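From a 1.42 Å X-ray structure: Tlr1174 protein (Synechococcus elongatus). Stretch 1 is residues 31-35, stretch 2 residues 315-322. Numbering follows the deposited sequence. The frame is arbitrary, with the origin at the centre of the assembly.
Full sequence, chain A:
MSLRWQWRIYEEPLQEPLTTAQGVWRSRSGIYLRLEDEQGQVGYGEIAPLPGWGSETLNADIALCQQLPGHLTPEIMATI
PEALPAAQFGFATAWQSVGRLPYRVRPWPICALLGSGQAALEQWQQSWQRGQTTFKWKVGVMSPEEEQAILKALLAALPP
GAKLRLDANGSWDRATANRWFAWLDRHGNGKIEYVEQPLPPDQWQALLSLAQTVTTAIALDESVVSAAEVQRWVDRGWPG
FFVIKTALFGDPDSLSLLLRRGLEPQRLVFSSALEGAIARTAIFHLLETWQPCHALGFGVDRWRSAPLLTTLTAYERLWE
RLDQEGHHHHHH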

ATOM      1  N   ILE A  31       6.591  10.580 -11.027  1.00 11.83           N
ATOM      2  CA  ILE A  31       6.510  11.997 -11.378  1.00 12.01           C
ATOM      3  C   ILE A  31       6.235  12.786 -10.135  1.00 12.43           C
ATOM      4  O   ILE A  31       5.380  12.398  -9.305  1.00 12.52           O
ATOM      5  CB  ILE A  31       5.353  12.190 -12.319  1.00 12.20           C
ATOM      6  CG1 ILE A  31       5.657  11.621 -13.716  1.00 14.40           C
ATOM      7  CG2 ILE A  31       4.989  13.674 -12.459  1.00 12.93           C
ATOM      8  CD1 ILE A  31       4.363  11.421 -14.532  1.00 15.35           C
ATOM      9  N   TYR A  32       6.960  13.898  -9.993  1.00 13.33           N
ATOM     10  CA  TYR A  32       6.579  14.923  -8.988  1.00 12.84           C
ATOM     11  C   TYR A  32       5.895  16.096  -9.655  1.00 13.47           C
ATOM     12  O   TYR A  32       6.318  16.551 -10.715  1.00 13.41           O
ATOM     13  CB  TYR A  32       7.791  15.448  -8.238  1.00 14.48           C
ATOM     14  CG  TYR A  32       8.510  14.401  -7.427  1.00 16.19           C
ATOM     15  CD1 TYR A  32       7.807  13.552  -6.582  1.00 16.71           C
ATOM     16  CD2 TYR A  32       9.892  14.256  -7.498  1.00 20.39           C
ATOM     17  CE1 TYR A  32       8.442  12.592  -5.855  1.00 18.52           C
ATOM     18  CE2 TYR A  32      10.555  13.281  -6.742  1.00 22.28           C
ATOM     19  CZ  TYR A  32       9.811  12.478  -5.903  1.00 21.34           C
ATOM     20  OH  TYR A  32      10.453  11.501  -5.151  1.00 22.28           O
ATOM     21  N   LEU A  33       4.830  16.571  -9.005  1.00 13.74           N
ATOM     22  CA  LEU A  33       4.069  17.738  -9.464  1.00 13.27           C
ATOM     23  C   LEU A  33       4.331  18.882  -8.511  1.00 14.69           C
ATOM     24  O   LEU A  33       4.345  18.692  -7.309  1.00 13.81           O
ATOM     25  CB  LEU A  33       2.565  17.488  -9.377  1.00 13.87           C
ATOM     26  CG  LEU A  33       2.059  16.304 -10.202  1.00 13.67           C
ATOM     27  CD1 LEU A  33       0.588  16.028  -9.914  1.00 16.71           C
ATOM     28  CD2 LEU A  33       2.262  16.476 -11.684  1.00 11.83           C
ATOM     29  N   ARG A  34       4.504  20.079  -9.094  1.00 15.54           N
ATOM     30  CA  ARG A  34       4.618  21.324  -8.291  1.00 15.53           C
ATOM     31  C   ARG A  34       3.614  22.334  -8.805  1.00 15.42           C
ATOM     32  O   ARG A  34       3.678  22.690  -9.971  1.00 16.18           O
ATOM     33  CB  ARG A  34       6.036  21.854  -8.384  1.00 15.77           C
ATOM     34  CG  ARG A  34       6.246  23.164  -7.547  1.00 16.53           C
ATOM     35  CD  ARG A  34       7.644  23.694  -7.762  1.00 17.99           C
ATOM     36  NE  ARG A  34       8.008  24.858  -6.913  1.00 19.32           N
ATOM     37  CZ  ARG A  34       7.694  26.121  -7.189  1.00 21.07           C
ATOM     38  NH1 ARG A  34       6.948  26.451  -8.238  1.00 20.47           N
ATOM     39  NH2 ARG A  34       8.094  27.074  -6.342  1.00 23.45           N
ATOM     40  N   LEU A  35       2.729  22.809  -7.904  1.00 16.30           N
ATOM     41  CA  LEU A  35       1.603  23.687  -8.245  1.00 18.11           C
ATOM     42  C   LEU A  35       1.884  25.022  -7.565  1.00 17.60           C
ATOM     43  O   LEU A  35       2.394  25.043  -6.475  1.00 17.18           O
ATOM     44  CB  LEU A  35       0.305  23.088  -7.702  1.00 18.08           C
ATOM     45  CG  LEU A  35      -0.445  22.145  -8.640  1.00 18.59           C
ATOM     46  CD1 LEU A  35       0.428  20.940  -9.071  1.00 18.25           C
ATOM     47  CD2 LEU A  35      -1.758  21.679  -7.999  1.00 20.14           C
ATOM     48  N   TYR A 315      10.258  20.278   0.852  1.00 22.59           N
ATOM     49  CA  TYR A 315       9.655  19.994  -0.447  1.00 22.62           C
ATOM     50  C   TYR A 315      10.451  20.693  -1.538  1.00 23.45           C
ATOM     51  O   TYR A 315      10.737  20.099  -2.583  1.00 22.22           O
ATOM     52  CB  TYR A 315       8.216  20.493  -0.528  1.00 21.36           C
ATOM     53  CG  TYR A 315       7.203  19.630   0.209  1.00 19.79           C
ATOM     54  CD1 TYR A 315       6.959  19.808   1.565  1.00 20.43           C
ATOM     55  CD2 TYR A 315       6.442  18.699  -0.476  1.00 19.94           C
ATOM     56  CE1 TYR A 315       6.016  19.042   2.247  1.00 20.43           C
ATOM     57  CE2 TYR A 315       5.488  17.925   0.187  1.00 18.73           C
ATOM     58  CZ  TYR A 315       5.280  18.093   1.550  1.00 20.64           C
ATOM     59  OH  TYR A 315       4.329  17.340   2.227  1.00 18.80           O
ATOM     60  N   GLU A 316      10.762  21.973  -1.306  1.00 24.80           N
ATOM     61  CA  GLU A 316      11.494  22.748  -2.309  1.00 26.65           C
ATOM     62  C   GLU A 316      12.872  22.157  -2.603  1.00 25.84           C
ATOM     63  O   GLU A 316      13.269  22.116  -3.772  1.00 26.52           O
ATOM     64  CB  GLU A 316      11.594  24.221  -1.918  1.00 27.74           C
ATOM     65  CG  GLU A 316      10.270  25.003  -2.120  1.00 32.43           C
ATOM     66  CD  GLU A 316       9.970  25.420  -3.589  1.00 37.01           C
ATOM     67  OE1 GLU A 316      10.013  24.579  -4.548  1.00 36.58           O
ATOM     68  OE2 GLU A 316       9.655  26.621  -3.784  1.00 41.47           O
ATOM     69  N   ARG A 317      13.581  21.684  -1.577  1.00 26.56           N
ATOM     70  CA  ARG A 317      14.874  20.988  -1.764  1.00 27.86           C
ATOM     71  C   ARG A 317      14.722  19.749  -2.637  1.00 27.34           C
ATOM     72  O   ARG A 317      15.543  19.503  -3.532  1.00 27.81           O
ATOM     73  CB  ARG A 317      15.499  20.570  -0.428  1.00 28.63           C
ATOM     74  CG  ARG A 317      16.136  21.702   0.404  1.00 32.41           C
ATOM     75  CD  ARG A 317      16.934  21.141   1.595  1.00 37.89           C
ATOM     76  NE  ARG A 317      16.350  21.502   2.894  1.00 42.96           N
ATOM     77  CZ  ARG A 317      15.736  20.665   3.733  1.00 44.97           C
ATOM     78  NH1 ARG A 317      15.249  21.133   4.878  1.00 47.04           N
ATOM     79  NH2 ARG A 317      15.591  19.372   3.440  1.00 45.80           N
ATOM     80  N   LEU A 318      13.666  18.967  -2.381  1.00 25.94           N
ATOM     81  CA  LEU A 318      13.450  17.717  -3.099  1.00 25.66           C
ATOM     82  C   LEU A 318      13.233  18.067  -4.564  1.00 25.42           C
ATOM     83  O   LEU A 318      13.856  17.485  -5.452  1.00 26.03           O
ATOM     84  CB  LEU A 318      12.228  16.983  -2.520  1.00 26.12           C
ATOM     85  CG  LEU A 318      11.991  15.514  -2.843  1.00 27.99           C
ATOM     86  CD1 LEU A 318      13.210  14.638  -2.494  1.00 32.77           C
ATOM     87  CD2 LEU A 318      10.823  15.032  -2.038  1.00 28.89           C
ATOM     88  N   TRP A 319      12.377  19.056  -4.808  1.00 24.97           N
ATOM     89  CA  TRP A 319      12.063  19.495  -6.161  1.00 25.12           C
ATOM     90  C   TRP A 319      13.313  20.020  -6.888  1.00 26.85           C
ATOM     91  O   TRP A 319      13.556  19.656  -8.040  1.00 27.29           O
ATOM     92  CB  TRP A 319      10.964  20.569  -6.116  1.00 22.15           C
ATOM     93  CG  TRP A 319      10.618  21.159  -7.454  1.00 21.96           C
ATOM     94  CD1 TRP A 319      11.043  22.374  -7.960  1.00 17.66           C
ATOM     95  CD2 TRP A 319       9.776  20.593  -8.451  1.00 17.09           C
ATOM     96  NE1 TRP A 319      10.537  22.564  -9.215  1.00 19.43           N
ATOM     97  CE2 TRP A 319       9.749  21.491  -9.546  1.00 19.89           C
ATOM     98  CE3 TRP A 319       9.040  19.387  -8.544  1.00 17.37           C
ATOM     99  CZ2 TRP A 319       9.011  21.247 -10.705  1.00 19.71           C
ATOM    100  CZ3 TRP A 319       8.308  19.158  -9.699  1.00 17.05           C
ATOM    101  CH2 TRP A 319       8.280  20.094 -10.750  1.00 18.64           C
ATOM    102  N   GLU A 320      14.081  20.874  -6.223  1.00 29.33           N
ATOM    103  CA  GLU A 320      15.234  21.522  -6.872  1.00 32.32           C
ATOM    104  C   GLU A 320      16.375  20.543  -7.145  1.00 33.89           C
ATOM    105  O   GLU A 320      17.133  20.708  -8.108  1.00 33.82           O
ATOM    106  CB  GLU A 320      15.692  22.719  -6.038  1.00 32.53           C
ATOM    107  CG  GLU A 320      14.730  23.886  -6.207  1.00 35.63           C
ATOM    108  CD  GLU A 320      14.963  25.041  -5.254  1.00 40.20           C
ATOM    109  OE1 GLU A 320      15.824  24.931  -4.354  1.00 42.43           O
ATOM    110  OE2 GLU A 320      14.261  26.066  -5.409  1.00 41.92           O
ATOM    111  N   ARG A 321      16.464  19.514  -6.313  1.00 36.20           N
ATOM    112  CA  ARG A 321      17.456  18.450  -6.451  1.00 38.46           C
ATOM    113  C   ARG A 321      17.345  17.764  -7.808  1.00 39.48           C
ATOM    114  O   ARG A 321      18.289  17.098  -8.240  1.00 39.47           O
ATOM    115  CB  ARG A 321      17.254  17.432  -5.332  1.00 39.03           C
ATOM    116  CG  ARG A 321      18.483  16.683  -4.865  1.00 42.36           C
ATOM    117  CD  ARG A 321      18.340  16.279  -3.375  1.00 47.76           C
ATOM    118  NE  ARG A 321      17.212  15.375  -3.133  1.00 50.88           N
ATOM    119  CZ  ARG A 321      17.284  14.044  -3.189  1.00 52.57           C
ATOM    120  NH1 ARG A 321      18.434  13.443  -3.479  1.00 53.18           N
ATOM    121  NH2 ARG A 321      16.205  13.309  -2.953  1.00 52.82           N
ATOM    122  N   LEU A 322      16.199  17.938  -8.479  1.00 40.29           N
ATOM    123  CA  LEU A 322      15.952  17.341  -9.796  1.00 41.45           C
ATOM    124  C   LEU A 322      16.485  18.208 -10.943  1.00 42.28           C
ATOM    125  O   LEU A 322      16.891  19.363 -10.735  1.00 43.18           O
ATOM    126  CB  LEU A 322      14.460  17.001  -9.997  1.00 41.22           C
ATOM    127  CG  LEU A 322      14.005  15.659  -9.387  1.00 41.95           C
ATOM    128  CD1 LEU A 322      13.568  15.782  -7.958  1.00 41.49           C
ATOM    129  CD2 LEU A 322      12.869  15.053 -10.168  1.00 43.43           C
TER

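The strongest link between the two stretches is a two-pronged salt bridge between Arg34, on the strand, and Glu316, on the helix. Arg34 NE donates to Glu316 OE1 at 3.1 Å and Arg34 NH2 donates to Glu316 OE2 at 3.0 Å, with N-H...O angles of 165° and 172°. Two nearly linear hydrogen bonds run side by side because the NE and NH2 edge of the guanidinium matches the spacing of the carboxylate oxygens, and the carboxylate meets that edge close to the guanidinium plane. Charge attraction and directional bonding therefore reinforce each other. The remaining guanidinium nitrogen, NH1, is hydrogen-bonded to a residue just outside the stretches, and Glu316 OE1 has a further partner elsewhere in the structure.

The two side chains reach this pairing differently. The CA-to-CB bond of Arg34 points toward the helix, and the side chain is extended, with chi1, chi2 and chi3 all t, so that its charged group is carried well beyond the strand backbone. The CA-to-CB bond of Glu316 points sideways relative to the strand, and its chi1 and chi2, both m, bend the chain so that the carboxylate comes nearer.

On its way to Glu316, the Arg34 side chain passes over the indole of Trp319, one helical turn further along. Arg34 CD lies 3.5 Å from the centroid of the five-membered ring of Trp319 and only 13° off the ring normal, a CH-pi contact over the face; its closest approach is 3.4 Å, from Arg34 CD to Trp319 NE1. The methylene next to NE is polarised by the guanidinium, which suits it to an electron-rich indole. The charged centre itself is less well placed: Arg34 CZ is 5.4 Å from the same centroid, so any cation-pi attraction is weak at most. The aliphatic part of the arginine thus packs on the ring while its end is engaged by the carboxylate.

Trp319 also reaches the strand backbone. Its CA-to-CB bond points sideways, but with chi1 t and chi2 at -101° the six-membered ring extends to Tyr32, where Trp319 CZ3 lies 3.4 Å from Tyr32 O, near the indole plane, and 4.0 Å from Tyr32 CB. The latter is an apolar contact in a buried setting. Tyr32 and Trp319 also form the closest backbone approach, with their CA atoms 7.7 Å apart.

Further out, Leu322 points toward the strand and places its CD1 4.0 Å from Tyr32 CD2, at the edge of the tyrosine ring, adding a small apolar contact beyond the tryptophan.

The strand and helix axes approach to 10.2 Å, with 124° between their N-to-C directions, and no backbone hydrogen bond joins them. Strand alternation sets the pattern: Tyr32 and Arg34 point toward the helix, whereas Ile31 and Leu33 point away. Together the two stretches bury 363 Å², joining residues at least 282 positions apart in sequence.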